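Local coordinates for cytolethal distending toxin protein B (Haemophilus ducreyi, PDB 1SR4), which probably acts as the DNase I-like nuclease subunit of a tripartite bacterial genotoxin, damaging host-cell DNA and thereby disturbing the cell cycle, at residues B[114-124]-B[136-146]. Residues are numbered along the deposited sequence; the frame is centred on the assembly and turned at random.
Sequences SDSSVLQSRPA and TVHALATGGSD
Arg-122 reaches from the loop 114-124 to the backbone where strand 132-138 gives way to the following loop. Its NE donates to His-138 O at 2.7 Å, the donor tilted 30° from the carbonyl plane; NH2 adds weak bonds to the same oxygen and, at 3.0 Å, to Ala-139 O, which also accepts from Asn-179. A bend at chi3 (-78°) turns the guanidinium onto these carbonyls and brings NE over one face of the His-138 ring, 3.4 Å above its plane and toward the rim; guanidinium and ring are inclined to each other. NH2 also forms a salt bridge with Asp-11 of the neighbouring cytolethal distending toxin protein C chain.

Three waters bridge the segments. One accepts from Ser-114 OG and donates to Arg-122 O and Asp-146 OD2; a second accepts from Arg-122 N and donates to His-138 O and Asp-146 OD2; a third links Pro-123 O to His-138 N. The other carboxylate oxygen of Asp-146, OD1, takes the Leu-140 N-H almost straight (169°) from its syn side, though out of the carboxylate plane, closing the 140-146 loop on itself.

Two apolar pairs complete the contact: Leu-140 CD1 meets Leu-119 CD1 at 4.0 Å, and Ala-124 CB packs on Val-137 CG1 at 3.6 Å, beside helix 147-159.

Strands 124-129 and 132-138 of this DNase I-like fold pair directly as a beta hairpin; beyond the paired part, waters bridge the separated chains. The buried Asp-146 carboxylate, gripped at both oxygens, is probably stabilised as an anion, while Arg-122 ties the loop to the subunit interface.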
# COMPACT_ATOMS: atom_id res chain seq x y z
N SER B 114 12.56 26.03 0.62
CA SER B 114 11.86 26.84 -0.37
C SER B 114 12.15 28.29 0.08
O SER B 114 12.93 28.49 1.01
CB SER B 114 10.36 26.55 -0.32
OG SER B 114 9.87 26.64 1.01
N ASP B 115 11.54 29.27 -0.57
CA ASP B 115 11.77 30.68 -0.20
C ASP B 115 11.36 31.00 1.23
O ASP B 115 10.36 30.49 1.74
CB ASP B 115 11.00 31.62 -1.14
CG ASP B 115 11.69 31.82 -2.48
OD1 ASP B 115 12.88 31.46 -2.60
OD2 ASP B 115 11.05 32.37 -3.40
N SER B 116 12.14 31.87 1.87
CA SER B 116 11.84 32.30 3.23
C SER B 116 10.44 32.87 3.28
O SER B 116 10.04 33.63 2.40
CB SER B 116 12.85 33.36 3.69
OG SER B 116 14.13 32.79 3.92
N SER B 117 9.68 32.51 4.30
CA SER B 117 8.32 33.01 4.43
C SER B 117 7.88 32.81 5.87
O SER B 117 8.50 32.03 6.59
CB SER B 117 7.38 32.25 3.49
OG SER B 117 6.99 31.00 4.05
N VAL B 118 6.81 33.49 6.28
CA VAL B 118 6.33 33.35 7.65
C VAL B 118 5.52 32.07 7.84
O VAL B 118 5.07 31.78 8.95
CB VAL B 118 5.47 34.56 8.06
CG1 VAL B 118 6.30 35.86 7.95
CG2 VAL B 118 4.23 34.64 7.18
N LEU B 119 5.35 31.31 6.76
CA LEU B 119 4.61 30.05 6.81
C LEU B 119 5.55 28.92 7.17
O LEU B 119 6.70 28.90 6.75
CB LEU B 119 3.96 29.77 5.44
CG LEU B 119 2.96 30.83 4.97
CD1 LEU B 119 2.34 30.43 3.64
CD2 LEU B 119 1.89 31.01 6.04
N GLN B 120 5.07 27.97 7.96
CA GLN B 120 5.91 26.86 8.35
C GLN B 120 5.97 25.80 7.26
O GLN B 120 5.36 24.74 7.37
CB GLN B 120 5.40 26.25 9.66
CG GLN B 120 5.58 27.17 10.87
CD GLN B 120 7.02 27.25 11.34
OE1 GLN B 120 7.92 27.69 10.61
NE2 GLN B 120 7.25 26.84 12.58
N SER B 121 6.70 26.10 6.20
CA SER B 121 6.84 25.16 5.12
C SER B 121 7.90 24.13 5.48
O SER B 121 8.74 24.35 6.37
CB SER B 121 7.21 25.89 3.82
OG SER B 121 8.47 26.50 3.92
N ARG B 122 7.84 23.00 4.79
CA ARG B 122 8.77 21.88 5.01
C ARG B 122 9.77 21.80 3.85
O ARG B 122 9.41 21.99 2.67
CB ARG B 122 7.98 20.58 5.10
CG ARG B 122 7.00 20.51 6.28
CD ARG B 122 5.98 19.40 6.08
NE ARG B 122 4.92 19.77 5.14
CZ ARG B 122 3.88 20.55 5.44
NH1 ARG B 122 3.76 21.06 6.65
NH2 ARG B 122 2.95 20.81 4.52
N PRO B 123 11.04 21.49 4.16
CA PRO B 123 12.05 21.40 3.10
C PRO B 123 11.97 20.09 2.33
O PRO B 123 11.32 19.14 2.76
CB PRO B 123 13.36 21.50 3.88
CG PRO B 123 13.03 20.72 5.14
CD PRO B 123 11.64 21.25 5.49
N ALA B 124 12.63 20.05 1.18
CA ALA B 124 12.66 18.81 0.42
C ALA B 124 13.83 18.06 1.05
O ALA B 124 14.86 18.67 1.37
CB ALA B 124 12.94 19.08 -1.06
N THR B 136 11.86 13.70 -1.28
CA THR B 136 10.51 13.50 -0.79
C THR B 136 10.05 14.91 -0.37
O THR B 136 10.80 15.64 0.29
CB THR B 136 10.44 12.53 0.46
OG1 THR B 136 9.09 12.43 0.91
CG2 THR B 136 11.29 13.05 1.62
N VAL B 137 8.85 15.31 -0.77
CA VAL B 137 8.32 16.62 -0.40
C VAL B 137 6.90 16.52 0.11
O VAL B 137 6.16 15.58 -0.20
CB VAL B 137 8.27 17.61 -1.58
CG1 VAL B 137 9.66 17.92 -2.06
CG2 VAL B 137 7.38 17.04 -2.71
N HIS B 138 6.54 17.51 0.91
CA HIS B 138 5.20 17.62 1.44
C HIS B 138 4.92 19.12 1.46
O HIS B 138 5.23 19.80 2.44
CB HIS B 138 5.11 17.03 2.85
CG HIS B 138 3.72 17.05 3.42
ND1 HIS B 138 3.40 16.53 4.65
CD2 HIS B 138 2.57 17.54 2.91
CE1 HIS B 138 2.11 16.69 4.88
NE2 HIS B 138 1.58 17.31 3.83
N ALA B 139 4.35 19.63 0.37
CA ALA B 139 4.06 21.06 0.26
C ALA B 139 2.90 21.48 1.17
O ALA B 139 2.13 20.64 1.66
CB ALA B 139 3.76 21.43 -1.20
N LEU B 140 2.77 22.79 1.36
CA LEU B 140 1.72 23.35 2.20
C LEU B 140 0.31 23.00 1.73
O LEU B 140 0.03 23.01 0.54
CB LEU B 140 1.89 24.88 2.30
CG LEU B 140 3.19 25.34 2.99
CD1 LEU B 140 3.52 26.79 2.65
CD2 LEU B 140 3.03 25.16 4.51
N ALA B 141 -0.56 22.70 2.69
CA ALA B 141 -1.95 22.33 2.44
C ALA B 141 -2.70 23.33 1.59
O ALA B 141 -3.55 22.95 0.77
CB ALA B 141 -2.67 22.14 3.77
N THR B 142 -2.42 24.61 1.77
CA THR B 142 -3.11 25.60 0.96
C THR B 142 -2.40 25.77 -0.38
O THR B 142 -1.42 26.54 -0.50
CB THR B 142 -3.23 26.97 1.70
OG1 THR B 142 -2.13 27.14 2.61
CG2 THR B 142 -4.54 27.03 2.48
N GLY B 143 -2.88 25.00 -1.36
CA GLY B 143 -2.35 25.03 -2.71
C GLY B 143 -0.86 24.75 -2.92
O GLY B 143 -0.35 25.02 -4.00
N GLY B 144 -0.18 24.19 -1.93
CA GLY B 144 1.25 23.92 -2.08
C GLY B 144 1.96 25.16 -2.61
O GLY B 144 2.79 25.07 -3.51
N SER B 145 1.63 26.31 -2.03
CA SER B 145 2.18 27.60 -2.47
C SER B 145 3.70 27.71 -2.44
O SER B 145 4.28 28.56 -3.12
CB SER B 145 1.58 28.73 -1.62
OG SER B 145 2.02 28.62 -0.27
N ASP B 146 4.34 26.85 -1.65
CA ASP B 146 5.79 26.83 -1.53
C ASP B 146 6.47 25.99 -2.60
O ASP B 146 7.69 26.00 -2.73
CB ASP B 146 6.17 26.28 -0.14
CG ASP B 146 5.57 24.88 0.13
OD1 ASP B 146 4.42 24.62 -0.28
OD2 ASP B 146 6.24 24.05 0.77
O HOH W 1 8.92 24.16 1.23
O HOH W 2 5.74 22.67 2.92
O HOH W 3 8.79 19.18 1.82